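Ribosome inactivating type 1 protein (Iris hollandica, PDB 3MVG) belongs to the single-chain (type 1) ribosome-inactivating proteins, adopting the mixed alpha/beta fold of that family. Local coordinates at residues Q157-R171 against F188-W201. Sequence-based numbering, arbitrary orientation.
Sequences QLVSETARFRAIEQR and FRPRVGIIDLQTNW. Unlike the reference sequence in segment 188-201: R191 (reference Ser).
R164 lays its guanidinium flat on the indole of W201, the planes only 10° apart, a cation-pi stack in the ribosome-inactivating-protein fold with CZ 3.7 Å from the centroid of the six-membered ring. The chain of R164, extended from CG to NE, crosses the indole, so that CD sits above the five-membered ring; its NH2 is hydrogen-bonded to N70 O. W201 in turn directs an edge toward the face of F165, an offset edge-to-face pair with planes at 76°, and L197 places CG over the centre of one F165 face, 3.7 Å from the ring centroid. With CG of L197 anti to the backbone N (chi1 -169°), both methyls reach that ring. These contacts join the break at F165, between helices 146-164 and 166-173, to helix 192-199, roughly antiparallel to segment 166-171, and to W201 at the start of helix 201-210. Further along, I168 CD1 meets Q198 CG at 3.9 Å, and R171 lays CB over one face of F188. R171 NE and R191 NH2, both donors, lie edge to edge without a hydrogen bond; R171 NH2 binds a glycerol, probably from the crystallisation liquor. The E161 carboxylate stacks nearly parallel on the Q198 amide; Y108 binds E161 OE2 and R119 binds Q198 OE1. A water donates to E161 OE1 and Q198 O and accepts from R164 NH1. Q198 NE2 also donates an almost straight 2.9 Å hydrogen bond to Q157 OE1, meeting a lone pair in the carbonyl plane.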
loop_
_atom_site.group_PDB
_atom_site.type_symbol
_atom_site.label_atom_id
_atom_site.label_comp_id
_atom_site.label_asym_id
_atom_site.label_seq_id
_atom_site.Cartn_x
_atom_site.Cartn_y
_atom_site.Cartn_z
ATOM N N GLN A 157 -3.748 -2.892 16.232
ATOM C CA GLN A 157 -4.006 -2.888 14.802
ATOM C C GLN A 157 -3.090 -1.952 14.029
ATOM O O GLN A 157 -2.660 -2.287 12.932
ATOM C CB GLN A 157 -5.466 -2.599 14.506
ATOM C CG GLN A 157 -6.387 -3.719 14.928
ATOM C CD GLN A 157 -7.809 -3.420 14.573
ATOM O OE1 GLN A 157 -8.333 -3.914 13.571
ATOM N NE2 GLN A 157 -8.442 -2.574 15.367
ATOM N N LEU A 158 -2.775 -0.792 14.599
ATOM C CA LEU A 158 -1.976 0.211 13.893
ATOM C C LEU A 158 -0.474 0.023 14.034
ATOM O O LEU A 158 0.298 0.721 13.359
ATOM C CB LEU A 158 -2.404 1.628 14.291
ATOM C CG LEU A 158 -3.847 1.967 13.911
ATOM C CD1 LEU A 158 -4.218 3.334 14.451
ATOM C CD2 LEU A 158 -4.018 1.935 12.407
ATOM N N VAL A 159 -0.053 -0.915 14.882
ATOM C CA VAL A 159 1.361 -1.228 15.053
ATOM C C VAL A 159 1.632 -2.682 14.650
ATOM O O VAL A 159 2.353 -2.921 13.684
ATOM C CB VAL A 159 1.839 -0.935 16.502
ATOM C CG1 VAL A 159 3.265 -1.388 16.693
ATOM C CG2 VAL A 159 1.702 0.557 16.808
ATOM N N SER A 160 1.046 -3.646 15.364
ATOM C CA SER A 160 1.301 -5.068 15.079
ATOM C C SER A 160 0.687 -5.534 13.761
ATOM O O SER A 160 1.348 -6.201 12.963
ATOM C CB SER A 160 0.779 -5.943 16.213
ATOM O OG SER A 160 1.424 -5.648 17.439
ATOM N N GLU A 161 -0.582 -5.213 13.530
ATOM C CA GLU A 161 -1.257 -5.756 12.347
ATOM C C GLU A 161 -0.758 -5.136 11.053
ATOM O O GLU A 161 -0.645 -5.821 10.041
ATOM C CB GLU A 161 -2.779 -5.647 12.443
ATOM C CG GLU A 161 -3.414 -6.368 13.643
ATOM C CD GLU A 161 -3.361 -7.885 13.591
ATOM O OE1 GLU A 161 -2.746 -8.462 12.667
ATOM O OE2 GLU A 161 -3.956 -8.499 14.496
ATOM N N THR A 162 -0.481 -3.834 11.074
ATOM C CA THR A 162 0.123 -3.164 9.921
ATOM C C THR A 162 1.570 -3.630 9.678
ATOM O O THR A 162 2.000 -3.727 8.527
ATOM C CB THR A 162 0.078 -1.647 10.090
ATOM O OG1 THR A 162 0.639 -1.337 11.362
ATOM C CG2 THR A 162 -1.361 -1.117 10.013
ATOM N N ALA A 163 2.314 -3.922 10.746
ATOM C CA ALA A 163 3.644 -4.519 10.568
ATOM C C ALA A 163 3.514 -5.883 9.865
ATOM O O ALA A 163 4.298 -6.208 8.983
ATOM C CB ALA A 163 4.352 -4.689 11.909
ATOM N N ARG A 164 2.513 -6.674 10.259
ATOM C CA ARG A 164 2.293 -8.007 9.683
ATOM C C ARG A 164 1.771 -7.955 8.253
ATOM O O ARG A 164 2.116 -8.822 7.445
ATOM C CB ARG A 164 1.308 -8.796 10.536
ATOM C CG ARG A 164 1.835 -9.219 11.890
ATOM C CD ARG A 164 0.685 -9.800 12.671
ATOM N NE ARG A 164 1.081 -10.356 13.958
ATOM C CZ ARG A 164 0.224 -10.882 14.828
ATOM N NH1 ARG A 164 -1.072 -10.909 14.559
ATOM N NH2 ARG A 164 0.670 -11.381 15.966
ATOM N N PHE A 165 0.938 -6.958 7.944
ATOM C CA PHE A 165 0.253 -6.895 6.646
ATOM C C PHE A 165 0.327 -5.516 6.023
ATOM O O PHE A 165 -0.318 -4.561 6.500
ATOM C CB PHE A 165 -1.228 -7.253 6.775
ATOM C CG PHE A 165 -1.488 -8.676 7.147
ATOM C CD1 PHE A 165 -1.404 -9.685 6.191
ATOM C CD2 PHE A 165 -1.842 -9.009 8.441
ATOM C CE1 PHE A 165 -1.658 -11.014 6.531
ATOM C CE2 PHE A 165 -2.103 -10.328 8.782
ATOM C CZ PHE A 165 -2.015 -11.327 7.827
ATOM N N ARG A 166 1.060 -5.413 4.922
ATOM C CA ARG A 166 1.124 -4.163 4.175
ATOM C C ARG A 166 -0.234 -3.764 3.606
ATOM O O ARG A 166 -0.462 -2.576 3.350
ATOM C CB ARG A 166 2.192 -4.235 3.083
ATOM C CG ARG A 166 3.582 -4.358 3.661
ATOM C CD ARG A 166 4.615 -4.697 2.613
ATOM N NE ARG A 166 5.914 -4.979 3.213
ATOM C CZ ARG A 166 6.818 -4.060 3.547
ATOM N NH1 ARG A 166 6.600 -2.766 3.310
ATOM N NH2 ARG A 166 7.942 -4.451 4.128
ATOM N N ALA A 167 -1.139 -4.723 3.422
ATOM C CA ALA A 167 -2.490 -4.382 2.966
ATOM C C ALA A 167 -3.221 -3.540 4.003
ATOM O O ALA A 167 -4.023 -2.670 3.648
ATOM C CB ALA A 167 -3.289 -5.624 2.640
ATOM N N ILE A 168 -2.949 -3.790 5.280
ATOM C CA ILE A 168 -3.551 -2.984 6.348
ATOM C C ILE A 168 -2.846 -1.625 6.451
ATOM O O ILE A 168 -3.508 -0.589 6.574
ATOM C CB ILE A 168 -3.600 -3.735 7.700
ATOM C CG1 ILE A 168 -4.272 -5.103 7.511
ATOM C CG2 ILE A 168 -4.337 -2.886 8.754
ATOM C CD1 ILE A 168 -4.299 -5.973 8.757
ATOM N N GLU A 169 -1.515 -1.621 6.387
ATOM C CA GLU A 169 -0.754 -0.377 6.285
ATOM C C GLU A 169 -1.326 0.537 5.198
ATOM O O GLU A 169 -1.503 1.739 5.414
ATOM C CB GLU A 169 0.710 -0.682 5.985
ATOM C CG GLU A 169 1.537 0.561 5.769
ATOM C CD GLU A 169 2.972 0.264 5.418
ATOM O OE1 GLU A 169 3.765 1.220 5.310
ATOM O OE2 GLU A 169 3.329 -0.923 5.265
ATOM N N GLN A 170 -1.614 -0.034 4.032
ATOM C CA GLN A 170 -2.149 0.712 2.890
ATOM C C GLN A 170 -3.428 1.481 3.227
ATOM O O GLN A 170 -3.596 2.642 2.809
ATOM C CB GLN A 170 -2.416 -0.254 1.733
ATOM C CG GLN A 170 -3.158 0.352 0.579
ATOM C CD GLN A 170 -2.235 0.959 -0.425
ATOM O OE1 GLN A 170 -1.484 1.891 -0.132
ATOM N NE2 GLN A 170 -2.267 0.425 -1.620
ATOM N N ARG A 171 -4.326 0.830 3.967
ATOM C CA ARG A 171 -5.573 1.455 4.404
ATOM C C ARG A 171 -5.263 2.721 5.196
ATOM O O ARG A 171 -5.899 3.761 4.995
ATOM C CB ARG A 171 -6.398 0.495 5.268
ATOM C CG ARG A 171 -6.669 -0.874 4.658
ATOM C CD ARG A 171 -7.165 -0.754 3.235
ATOM N NE ARG A 171 -7.945 -1.917 2.814
ATOM C CZ ARG A 171 -7.450 -2.957 2.153
ATOM N NH1 ARG A 171 -6.160 -3.001 1.844
ATOM N NH2 ARG A 171 -8.246 -3.961 1.805
ATOM N N PHE A 188 -11.040 5.141 9.067
ATOM C CA PHE A 188 -11.807 4.032 8.513
ATOM C C PHE A 188 -12.050 3.048 9.649
ATOM O O PHE A 188 -11.402 3.123 10.696
ATOM C CB PHE A 188 -11.069 3.375 7.330
ATOM C CG PHE A 188 -9.864 2.561 7.731
ATOM C CD1 PHE A 188 -8.631 3.174 7.906
ATOM C CD2 PHE A 188 -9.960 1.182 7.921
ATOM C CE1 PHE A 188 -7.513 2.430 8.284
ATOM C CE2 PHE A 188 -8.850 0.435 8.294
ATOM C CZ PHE A 188 -7.627 1.058 8.480
ATOM N N ARG A 189 -12.994 2.137 9.446
ATOM C CA ARG A 189 -13.191 1.025 10.363
ATOM C C ARG A 189 -12.863 -0.256 9.617
ATOM O O ARG A 189 -13.231 -0.389 8.443
ATOM C CB ARG A 189 -14.618 1.004 10.895
ATOM C CG ARG A 189 -14.884 2.162 11.825
ATOM C CD ARG A 189 -16.335 2.257 12.220
ATOM N NE ARG A 189 -16.511 3.259 13.267
ATOM C CZ ARG A 189 -17.607 3.394 14.006
ATOM N NH1 ARG A 189 -18.643 2.581 13.826
ATOM N NH2 ARG A 189 -17.659 4.335 14.936
ATOM N N PRO A 190 -12.152 -1.193 10.273
ATOM C CA PRO A 190 -11.702 -2.383 9.557
ATOM C C PRO A 190 -12.880 -3.210 9.079
ATOM O O PRO A 190 -13.827 -3.442 9.833
ATOM C CB PRO A 190 -10.877 -3.138 10.601
ATOM C CG PRO A 190 -11.414 -2.687 11.906
ATOM C CD PRO A 190 -11.782 -1.243 11.699
ATOM N N ARG A 191 -12.804 -3.612 7.815
ATOM C CA ARG A 191 -13.842 -4.385 7.158
ATOM C C ARG A 191 -13.759 -5.855 7.596
ATOM O O ARG A 191 -12.781 -6.267 8.229
ATOM C CB ARG A 191 -13.685 -4.241 5.638
ATOM C CG ARG A 191 -12.387 -4.829 5.117
ATOM C CD ARG A 191 -12.077 -4.521 3.659
ATOM N NE ARG A 191 -11.290 -3.303 3.497
ATOM C CZ ARG A 191 -11.793 -2.113 3.180
ATOM N NH1 ARG A 191 -13.097 -1.959 2.995
ATOM N NH2 ARG A 191 -10.997 -1.071 3.065
ATOM N N VAL A 192 -14.789 -6.638 7.277
ATOM C CA VAL A 192 -14.768 -8.091 7.456
ATOM C C VAL A 192 -13.511 -8.694 6.801
ATOM O O VAL A 192 -12.928 -9.665 7.301
ATOM C CB VAL A 192 -16.079 -8.720 6.899
ATOM C CG1 VAL A 192 -15.951 -10.220 6.692
ATOM C CG2 VAL A 192 -17.251 -8.392 7.826
ATOM N N GLY A 193 -13.097 -8.089 5.691
ATOM C CA GLY A 193 -11.895 -8.491 4.973
ATOM C C GLY A 193 -10.632 -8.304 5.792
ATOM O O GLY A 193 -9.795 -9.197 5.857
ATOM N N ILE A 194 -10.492 -7.136 6.412
ATOM C CA ILE A 194 -9.311 -6.834 7.218
ATOM C C ILE A 194 -9.260 -7.744 8.434
ATOM O O ILE A 194 -8.207 -8.260 8.796
ATOM C CB ILE A 194 -9.308 -5.368 7.689
ATOM C CG1 ILE A 194 -8.940 -4.437 6.535
ATOM C CG2 ILE A 194 -8.336 -5.184 8.845
ATOM C CD1 ILE A 194 -8.874 -2.980 6.932
ATOM N N ILE A 195 -10.413 -7.951 9.056
ATOM C CA ILE A 195 -10.493 -8.805 10.230
ATOM C C ILE A 195 -10.123 -10.259 9.921
ATOM O O ILE A 195 -9.433 -10.912 10.706
ATOM C CB ILE A 195 -11.882 -8.709 10.883
ATOM C CG1 ILE A 195 -12.074 -7.315 11.478
ATOM C CG2 ILE A 195 -12.048 -9.757 11.960
ATOM C CD1 ILE A 195 -13.243 -7.219 12.410
ATOM N N ASP A 196 -10.571 -10.758 8.770
ATOM C CA ASP A 196 -10.265 -12.128 8.363
ATOM C C ASP A 196 -8.793 -12.279 8.008
ATOM O O ASP A 196 -8.189 -13.319 8.258
ATOM C CB ASP A 196 -11.156 -12.582 7.212
ATOM C CG ASP A 196 -11.314 -14.081 7.171
ATOM O OD1 ASP A 196 -11.364 -14.633 6.061
ATOM O OD2 ASP A 196 -11.381 -14.712 8.254
ATOM N N LEU A 197 -8.209 -11.223 7.456
ATOM C CA LEU A 197 -6.791 -11.218 7.189
ATOM C C LEU A 197 -6.004 -11.369 8.501
ATOM O O LEU A 197 -5.140 -12.243 8.631
ATOM C CB LEU A 197 -6.434 -9.934 6.455
ATOM C CG LEU A 197 -5.045 -9.857 5.852
ATOM C CD1 LEU A 197 -4.832 -10.952 4.802
ATOM C CD2 LEU A 197 -4.859 -8.477 5.246
ATOM N N GLN A 198 -6.354 -10.552 9.495
ATOM C CA GLN A 198 -5.727 -10.620 10.811
ATOM C C GLN A 198 -5.824 -12.022 11.407
ATOM O O GLN A 198 -4.850 -12.547 11.936
ATOM C CB GLN A 198 -6.363 -9.611 11.775
ATOM C CG GLN A 198 -6.166 -8.155 11.390
ATOM C CD GLN A 198 -7.013 -7.216 12.227
ATOM O OE1 GLN A 198 -7.810 -7.648 13.059
ATOM N NE2 GLN A 198 -6.843 -5.926 12.014
ATOM N N THR A 199 -7.016 -12.621 11.314
ATOM C CA THR A 199 -7.284 -13.965 11.849
ATOM C C THR A 199 -6.413 -15.045 11.203
ATOM O O THR A 199 -6.106 -16.061 11.830
ATOM C CB THR A 199 -8.786 -14.325 11.649
ATOM O OG1 THR A 199 -9.608 -13.313 12.246
ATOM C CG2 THR A 199 -9.142 -15.688 12.232
ATOM N N ASN A 200 -6.014 -14.813 9.955
ATOM C CA ASN A 200 -5.309 -15.817 9.169
ATOM C C ASN A 200 -3.799 -15.648 9.087
ATOM O O ASN A 200 -3.147 -16.297 8.266
ATOM C CB ASN A 200 -5.924 -15.911 7.772
ATOM C CG ASN A 200 -7.166 -16.765 7.760
ATOM O OD1 ASN A 200 -7.077 -17.999 7.749
ATOM N ND2 ASN A 200 -8.328 -16.128 7.813
ATOM N N TRP A 201 -3.237 -14.812 9.956
ATOM C CA TRP A 201 -1.802 -14.556 9.907
ATOM C C TRP A 201 -0.957 -15.805 10.125
ATOM O O TRP A 201 -0.036 -16.062 9.355
ATOM C CB TRP A 201 -1.408 -13.468 10.893
ATOM C CG TRP A 201 0.054 -13.134 10.839
ATOM C CD1 TRP A 201 0.754 -12.644 9.762
ATOM C CD2 TRP A 201 0.999 -13.281 11.901
ATOM N NE1 TRP A 201 2.072 -12.465 10.106
ATOM C CE2 TRP A 201 2.247 -12.848 11.411
ATOM C CE3 TRP A 201 0.902 -13.718 13.228
ATOM C CZ2 TRP A 201 3.390 -12.835 12.204
ATOM C CZ3 TRP A 201 2.033 -13.709 14.010
ATOM C CH2 TRP A 201 3.268 -13.269 13.501
HETATM O O HOH W 1 -2.562 -10.899 12.254
#